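Local coordinates for aldehyde dehydrogenase (Staphylococcus aureus, PDB 6K10), which oxidises 4,4'-diaponeurosporen-4-al to 4,4'-diaponeurosporenoic acid, very probably with NAD+ as the electron acceptor, during biosynthesis of the protective carotenoid staphyloxanthin, at residues T269-T274 / L349-Y354. The protein carries 1 engineered substitution. Sequence-based numbering, arbitrary orientation.
Sequences TALSKT and LPILTY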
loop_
_atom_site.group_PDB
_atom_site.type_symbol
_atom_site.label_atom_id
_atom_site.label_comp_id
_atom_site.label_asym_id
_atom_site.label_seq_id
_atom_site.Cartn_x
_atom_site.Cartn_y
_atom_site.Cartn_z
ATOM N N THR A 269 -16.834 -39.589 2.475
ATOM C CA THR A 269 -17.267 -40.326 3.657
ATOM C C THR A 269 -16.908 -39.574 4.934
ATOM O O THR A 269 -17.734 -39.443 5.844
ATOM C CB THR A 269 -16.638 -41.722 3.661
ATOM O OG1 THR A 269 -17.184 -42.496 2.586
ATOM C CG2 THR A 269 -16.903 -42.431 4.983
ATOM N N ALA A 270 -15.678 -39.059 5.009
ATOM C CA ALA A 270 -15.234 -38.383 6.224
ATOM C C ALA A 270 -15.953 -37.053 6.418
ATOM O O ALA A 270 -16.307 -36.696 7.547
ATOM C CB ALA A 270 -13.720 -38.175 6.187
ATOM N N LEU A 271 -16.170 -36.305 5.333
ATOM C CA LEU A 271 -16.896 -35.042 5.441
ATOM C C LEU A 271 -18.314 -35.267 5.949
ATOM O O LEU A 271 -18.796 -34.538 6.823
ATOM C CB LEU A 271 -16.925 -34.327 4.090
ATOM C CG LEU A 271 -15.630 -33.710 3.563
ATOM C CD1 LEU A 271 -15.771 -33.412 2.083
ATOM C CD2 LEU A 271 -15.275 -32.447 4.336
ATOM N N SER A 272 -19.002 -36.273 5.402
ATOM C CA SER A 272 -20.361 -36.572 5.842
ATOM C C SER A 272 -20.383 -36.976 7.310
ATOM O O SER A 272 -21.248 -36.538 8.076
ATOM C CB SER A 272 -20.960 -37.677 4.971
ATOM O OG SER A 272 -20.893 -37.343 3.596
ATOM N N LYS A 273 -19.433 -37.819 7.718
ATOM C CA LYS A 273 -19.352 -38.233 9.115
ATOM C C LYS A 273 -19.095 -37.044 10.031
ATOM O O LYS A 273 -19.705 -36.929 11.101
ATOM C CB LYS A 273 -18.251 -39.279 9.281
ATOM C CG LYS A 273 -17.954 -39.636 10.722
ATOM C CD LYS A 273 -16.800 -40.614 10.808
ATOM C CE LYS A 273 -17.266 -41.990 11.236
ATOM N NZ LYS A 273 -16.113 -42.897 11.494
ATOM N N THR A 274 -18.188 -36.152 9.630
ATOM C CA THR A 274 -17.862 -34.986 10.446
ATOM C C THR A 274 -19.073 -34.075 10.607
ATOM O O THR A 274 -19.341 -33.561 11.701
ATOM C CB THR A 274 -16.697 -34.224 9.812
ATOM O OG1 THR A 274 -15.494 -34.989 9.944
ATOM C CG2 THR A 274 -16.513 -32.867 10.476
ATOM N N LEU A 349 -20.555 -27.239 -0.972
ATOM C CA LEU A 349 -19.142 -27.578 -1.140
ATOM C C LEU A 349 -18.962 -28.534 -2.311
ATOM O O LEU A 349 -19.147 -29.755 -2.157
ATOM C CB LEU A 349 -18.582 -28.188 0.144
ATOM C CG LEU A 349 -17.072 -28.426 0.171
ATOM C CD1 LEU A 349 -16.316 -27.115 -0.014
ATOM C CD2 LEU A 349 -16.680 -29.095 1.475
ATOM N N PRO A 350 -18.609 -28.034 -3.494
ATOM C CA PRO A 350 -18.372 -28.925 -4.635
ATOM C C PRO A 350 -17.013 -29.597 -4.534
ATOM O O PRO A 350 -16.036 -29.008 -4.066
ATOM C CB PRO A 350 -18.429 -27.980 -5.842
ATOM C CG PRO A 350 -18.106 -26.635 -5.290
ATOM C CD PRO A 350 -18.583 -26.612 -3.871
ATOM N N ILE A 351 -16.956 -30.843 -4.996
ATOM C CA ILE A 351 -15.754 -31.664 -4.918
ATOM C C ILE A 351 -15.375 -32.087 -6.333
ATOM O O ILE A 351 -16.143 -32.788 -7.002
ATOM C CB ILE A 351 -15.965 -32.884 -4.009
ATOM C CG1 ILE A 351 -16.251 -32.426 -2.575
ATOM C CG2 ILE A 351 -14.759 -33.808 -4.050
ATOM C CD1 ILE A 351 -16.781 -33.518 -1.678
ATOM N N LEU A 352 -14.201 -31.653 -6.784
ATOM C CA LEU A 352 -13.658 -32.010 -8.086
ATOM C C LEU A 352 -12.414 -32.868 -7.899
ATOM O O LEU A 352 -11.669 -32.700 -6.931
ATOM C CB LEU A 352 -13.297 -30.766 -8.910
ATOM C CG LEU A 352 -14.372 -29.756 -9.328
ATOM C CD1 LEU A 352 -14.798 -28.855 -8.174
ATOM C CD2 LEU A 352 -13.877 -28.923 -10.504
ATOM N N THR A 353 -12.185 -33.785 -8.834
ATOM C CA THR A 353 -11.037 -34.676 -8.757
ATOM C C THR A 353 -9.935 -34.241 -9.714
ATOM O O THR A 353 -10.186 -33.601 -10.737
ATOM C CB THR A 353 -11.429 -36.120 -9.070
ATOM O OG1 THR A 353 -11.833 -36.225 -10.440
ATOM C CG2 THR A 353 -12.562 -36.546 -8.194
ATOM N N TYR A 354 -8.703 -34.606 -9.365
ATOM C CA TYR A 354 -7.547 -34.388 -10.219
ATOM C C TYR A 354 -6.654 -35.617 -10.136
ATOM O O TYR A 354 -6.730 -36.397 -9.185
ATOM C CB TYR A 354 -6.786 -33.111 -9.821
ATOM C CG TYR A 354 -6.004 -33.204 -8.525
ATOM C CD1 TYR A 354 -4.695 -33.666 -8.513
ATOM C CD2 TYR A 354 -6.571 -32.818 -7.316
ATOM C CE1 TYR A 354 -3.974 -33.749 -7.339
ATOM C CE2 TYR A 354 -5.854 -32.898 -6.132
ATOM C CZ TYR A 354 -4.557 -33.366 -6.153
ATOM O OH TYR A 354 -3.831 -33.450 -4.989
#
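L271 meets I351 and L349 in a small, purely apolar helix-on-sheet contact on the mixed sheet that includes strands 223-226, 256-260, 348-354 and 324-330, which forms the core of the catalytic domain as in other aldehyde dehydrogenases, well away from the predicted active-site residues. The helix 264-279 lies over one side of this sheet, and within 269-274 L271 is the residue that reaches the strand; the two backbones stay apart, with the CA atoms of L271 and L349 10.2 Å from each other. The closest touch is methyl on methyl: CD1 of L271 comes within 3.9 Å of CD1 of I351, the two side chains meeting tip to tip. In I351 the long branch does the work. CG1 lies beside the backbone N and opposite the carbonyl carbon (chi1 -63°), and an extended chi2 of 167° carries CD1 out to the leucine. The same CD1 of L271 also sits 4.5 Å from CD2 of L349, a looser touch two residues back along the strand. L349 and I351 point to the helix side, as expected from the alternation of side chains along a strand, while P350 and L352 pack on V333. Helix 232-244 adds S236 and C240 against L271, and L329 of the neighbouring strand 324-330 touches both L271 and L349. With 90 Å² buried, this contact rests on dispersion and exclusion of water, without directional bonds, one small part of the packing around L271.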